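Local atomic coordinates of serine-rich secreted cell wall anchored (LPXTG-motif ) protein (Lactobacillus reuteri ATCC 53608, PDB entry 5NXK), a protein that probably mediates adhesion of the bacterium in the gut, as a cell-wall-anchored serine-rich repeat adhesin with a beta-solenoid domain. Residues A162-N167 / D187-T192; S201-G206 / I223-G228. One frame throughout, in Å; residues are numbered along the deposited sequence.

In the fold
Interaction 1 pairs 162-167 with 187-192, successive turns of one face of a beta-solenoid; interaction 2 sets 201-206 against 223-228 across the interior of the coil. The two centres lie about 8 Å apart, and interaction 1 closes along the chain before interaction 2 opens. Strands 186-191 and 221-226 are neighbours in one parallel sheet, so 187-192 is flanked by 162-167 and 223-228; a probable hydrogen bond of 2.7 Å joins L190 O to D226 N. N167 O and T202 N, also 2.7 Å apart, probably bond in the same way. L190 carries the apolar link, its CD2 3.3 Å from T202 O, and S201 OG is hydrogen-bonded to S166 O.

Interaction 1. Residues A162-N167 / D187-T192; sequences ALYVSN and DMWLLT
The Y164 ring turns its edge to one face of the W189 indole, with the planes at 84° and the centroid of the five-membered ring 5.4 Å from that of the phenol. CE1 makes the closest approach, 3.9 Å from W189 CD2, which lies in the plane of the Y164 ring. Both residues hold CG anti to the backbone N (chi1 -168° and -167°), so the two side chains leave side by side; the second torsions turn the rings differently, which makes the pair T-shaped. W189 NE1 is hydrogen-bonded to D226 OD2, which ties down the rotation of the indole. Y164 OH lies 3.6 Å from L191 CD2. On the other side of the backbone, L163 and M188 run alongside each other, CD1 meeting CG at 3.9 Å. Between these layers, W189 N donates to L163 O at 2.8 Å, nearly along the C=O axis. The reciprocal bond from V165 N to W189 O is weak, and the pairing slips by one residue, so that V165 O faces L190 CA-H. S166 then takes over with its side chain: OG, anti to its own N, meets a lone pair of L191 O at 2.7 Å, in the carbonyl plane. Aromatic meets aromatic and aliphatic meets aliphatic at matching positions of the two strands, which run broadly parallel, as in the right-handed parallel beta-helices of the pectate-lyase-like clan.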
# COMPACT_ATOMS: atom_id res chain seq x y z
N ALA A 162 -2.95 -5.83 4.21
CA ALA A 162 -3.73 -4.63 3.87
C ALA A 162 -3.25 -3.97 2.58
O ALA A 162 -4.04 -3.37 1.86
CB ALA A 162 -3.66 -3.63 5.00
N LEU A 163 -1.95 -4.06 2.31
CA LEU A 163 -1.37 -3.42 1.13
C LEU A 163 -0.38 -4.39 0.48
O LEU A 163 0.58 -4.82 1.11
CB LEU A 163 -0.65 -2.12 1.51
CG LEU A 163 -1.49 -0.96 2.06
CD1 LEU A 163 -0.59 0.16 2.59
CD2 LEU A 163 -2.45 -0.40 1.01
N TYR A 164 -0.62 -4.72 -0.79
CA TYR A 164 0.26 -5.65 -1.50
C TYR A 164 0.79 -4.91 -2.72
O TYR A 164 0.29 -5.05 -3.83
CB TYR A 164 -0.51 -6.91 -1.89
CG TYR A 164 0.32 -8.08 -2.36
CD1 TYR A 164 1.13 -8.79 -1.48
CD2 TYR A 164 0.25 -8.51 -3.69
CE1 TYR A 164 1.87 -9.87 -1.90
CE2 TYR A 164 0.99 -9.61 -4.13
CZ TYR A 164 1.79 -10.29 -3.22
OH TYR A 164 2.53 -11.38 -3.61
N VAL A 165 1.83 -4.12 -2.47
CA VAL A 165 2.38 -3.20 -3.46
C VAL A 165 3.79 -3.66 -3.73
O VAL A 165 4.63 -3.68 -2.83
CB VAL A 165 2.38 -1.75 -2.95
CG1 VAL A 165 3.04 -0.82 -3.98
CG2 VAL A 165 0.96 -1.30 -2.61
N SER A 166 4.07 -4.02 -4.98
CA SER A 166 5.29 -4.77 -5.25
C SER A 166 6.57 -4.03 -4.88
O SER A 166 7.46 -4.61 -4.23
CB SER A 166 5.33 -5.17 -6.72
OG SER A 166 6.40 -6.06 -6.95
N ASN A 167 6.70 -2.77 -5.29
CA ASN A 167 8.03 -2.15 -5.27
C ASN A 167 8.25 -0.98 -4.32
O ASN A 167 9.35 -0.83 -3.78
CB ASN A 167 8.40 -1.69 -6.67
CG ASN A 167 8.34 -2.81 -7.66
OD1 ASN A 167 7.42 -2.87 -8.47
ND2 ASN A 167 9.28 -3.75 -7.57
N ASP A 187 0.47 -5.25 7.56
CA ASP A 187 0.05 -3.89 7.17
C ASP A 187 0.55 -3.53 5.76
O ASP A 187 -0.21 -3.02 4.94
CB ASP A 187 0.54 -2.84 8.17
CG ASP A 187 -0.04 -3.02 9.58
OD1 ASP A 187 -1.09 -3.69 9.75
OD2 ASP A 187 0.57 -2.49 10.54
N MET A 188 1.82 -3.80 5.49
CA MET A 188 2.41 -3.51 4.17
C MET A 188 3.23 -4.70 3.72
O MET A 188 4.20 -5.06 4.37
CB MET A 188 3.32 -2.28 4.22
CG MET A 188 2.63 -0.96 4.53
SD MET A 188 3.87 0.36 4.67
CE MET A 188 2.81 1.79 4.86
N TRP A 189 2.85 -5.30 2.60
CA TRP A 189 3.59 -6.43 2.07
C TRP A 189 4.10 -6.05 0.68
O TRP A 189 3.31 -5.91 -0.25
CB TRP A 189 2.72 -7.69 1.99
CG TRP A 189 3.50 -8.95 1.74
CD1 TRP A 189 4.84 -9.05 1.48
CD2 TRP A 189 3.00 -10.30 1.77
NE1 TRP A 189 5.20 -10.36 1.34
CE2 TRP A 189 4.09 -11.15 1.52
CE3 TRP A 189 1.74 -10.86 1.99
CZ2 TRP A 189 3.96 -12.54 1.47
CZ3 TRP A 189 1.61 -12.24 1.94
CH2 TRP A 189 2.71 -13.06 1.69
N LEU A 190 5.41 -5.90 0.56
CA LEU A 190 6.03 -5.55 -0.70
C LEU A 190 6.86 -6.74 -1.14
O LEU A 190 7.83 -7.11 -0.48
CB LEU A 190 6.90 -4.30 -0.59
CG LEU A 190 6.22 -2.98 -0.15
CD1 LEU A 190 6.12 -2.87 1.37
CD2 LEU A 190 6.93 -1.77 -0.75
N LEU A 191 6.45 -7.34 -2.25
CA LEU A 191 7.06 -8.58 -2.75
C LEU A 191 7.37 -8.44 -4.23
O LEU A 191 6.58 -7.86 -4.99
CB LEU A 191 6.10 -9.76 -2.51
CG LEU A 191 6.50 -11.19 -2.93
CD1 LEU A 191 5.94 -12.23 -1.94
CD2 LEU A 191 6.05 -11.50 -4.37
N THR A 192 8.52 -8.95 -4.66
CA THR A 192 8.75 -9.10 -6.10
C THR A 192 8.93 -10.58 -6.40
O THR A 192 9.44 -11.33 -5.59
CB THR A 192 9.99 -8.31 -6.59
OG1 THR A 192 11.18 -8.94 -6.09
CG2 THR A 192 9.95 -6.87 -6.08

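Interaction 2. Residues S201-G206 / I223-G228; sequences STVTVG and IKLDGG
V203 holds CG2 anti to its carbonyl carbon and CG1 anti to the backbone N (chi1 176°), which sends CG2 across to the facing strand. I223, with chi1 -58°, places its CG2 branch anti to the backbone N, and the two methyls meet tip to tip at 4.0 Å. L225 has CG anti to the carbonyl carbon; CD1 continues anti to CA, and the other methyl, CD2, crosses V203 at about a right angle, 4.2 Å from its CG2. One valine methyl therefore touches both facing side chains. L225 CD2 also reaches the backbone, at 4.1 Å from S201 O. S201 points inward near the start of its strand, its OG anti to the carbonyl carbon and packed 3.4 Å from G227 CA. That hydroxyl is hydrogen-bonded to S166 O, with L190 O a weak second partner, so its contact with 223-228 is one of packing. With no side chain at G227, the two backbones draw to 4.7 Å between S201 CA and G227 CA, whereas V203 CA and I223 CA stand 8.4 Å apart. The faces thus converge toward S201 and diverge toward I223. L190 touches both V203 and L225, while I223 touches F233, extending the apolar layer to adjoining strands. The strands belong to different parallel sheets and run at 147°, because the chain travels in roughly opposite directions on the two faces of one coil; their axes come within 7.1 Å. Buried aliphatic side chains directed inward from two sheets of the coil are characteristic of the hydrophobic interior of a parallel beta-solenoid.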
# COMPACT_ATOMS: atom_id res chain seq x y z
N SER A 201 12.11 -3.76 -3.34
CA SER A 201 10.96 -3.45 -2.49
C SER A 201 11.36 -2.43 -1.43
O SER A 201 12.22 -2.71 -0.60
CB SER A 201 10.40 -4.72 -1.83
OG SER A 201 9.86 -5.61 -2.80
N THR A 202 10.68 -1.29 -1.42
CA THR A 202 11.09 -0.15 -0.59
C THR A 202 9.94 0.57 0.08
O THR A 202 8.94 0.86 -0.56
CB THR A 202 11.85 0.89 -1.44
OG1 THR A 202 13.03 0.29 -1.97
CG2 THR A 202 12.25 2.09 -0.61
N VAL A 203 10.07 0.83 1.38
CA VAL A 203 9.18 1.76 2.08
C VAL A 203 10.00 2.97 2.50
O VAL A 203 11.06 2.81 3.10
CB VAL A 203 8.53 1.13 3.31
CG1 VAL A 203 7.68 2.17 4.08
CG2 VAL A 203 7.68 -0.07 2.88
N THR A 204 9.54 4.17 2.17
CA THR A 204 10.24 5.37 2.63
C THR A 204 9.30 6.23 3.46
O THR A 204 8.09 6.23 3.23
CB THR A 204 10.79 6.24 1.48
OG1 THR A 204 9.69 6.81 0.75
CG2 THR A 204 11.64 5.42 0.55
N VAL A 205 9.84 6.91 4.46
CA VAL A 205 9.09 7.90 5.20
C VAL A 205 9.82 9.24 5.03
O VAL A 205 10.98 9.37 5.43
CB VAL A 205 8.95 7.53 6.69
CG1 VAL A 205 8.10 8.57 7.43
CG2 VAL A 205 8.33 6.13 6.85
N GLY A 206 9.17 10.22 4.40
CA GLY A 206 9.88 11.43 3.98
C GLY A 206 10.21 12.40 5.11
O GLY A 206 9.78 12.20 6.26
N ILE A 223 5.55 -4.42 8.38
CA ILE A 223 6.13 -4.32 7.05
C ILE A 223 6.85 -5.61 6.70
O ILE A 223 7.74 -6.06 7.42
CB ILE A 223 7.11 -3.13 6.93
CG1 ILE A 223 6.43 -1.81 7.29
CG2 ILE A 223 7.70 -3.06 5.52
CD1 ILE A 223 7.41 -0.62 7.31
N LYS A 224 6.44 -6.22 5.60
CA LYS A 224 7.13 -7.40 5.13
C LYS A 224 7.73 -7.09 3.77
O LYS A 224 7.02 -6.71 2.83
CB LYS A 224 6.18 -8.61 5.05
CG LYS A 224 6.96 -9.89 4.79
CD LYS A 224 6.10 -11.14 4.65
CE LYS A 224 7.03 -12.35 4.54
NZ LYS A 224 6.64 -13.45 5.44
N LEU A 225 9.05 -7.23 3.68
CA LEU A 225 9.80 -6.86 2.49
C LEU A 225 10.34 -8.14 1.84
O LEU A 225 11.09 -8.90 2.48
CB LEU A 225 10.95 -5.90 2.86
CG LEU A 225 10.57 -4.54 3.48
CD1 LEU A 225 11.82 -3.79 3.97
CD2 LEU A 225 9.75 -3.67 2.52
N ASP A 226 9.92 -8.41 0.61
CA ASP A 226 10.30 -9.63 -0.11
C ASP A 226 10.80 -9.30 -1.52
O ASP A 226 10.40 -9.95 -2.49
CB ASP A 226 9.12 -10.61 -0.17
CG ASP A 226 8.95 -11.40 1.12
OD1 ASP A 226 9.96 -11.87 1.69
OD2 ASP A 226 7.79 -11.53 1.59
N GLY A 227 11.64 -8.27 -1.63
CA GLY A 227 12.33 -7.93 -2.87
C GLY A 227 13.38 -8.96 -3.26
O GLY A 227 14.15 -9.42 -2.40
N GLY A 228 13.43 -9.33 -4.54
CA GLY A 228 14.40 -10.31 -4.99
C GLY A 228 15.85 -9.86 -4.95
O GLY A 228 16.75 -10.69 -4.80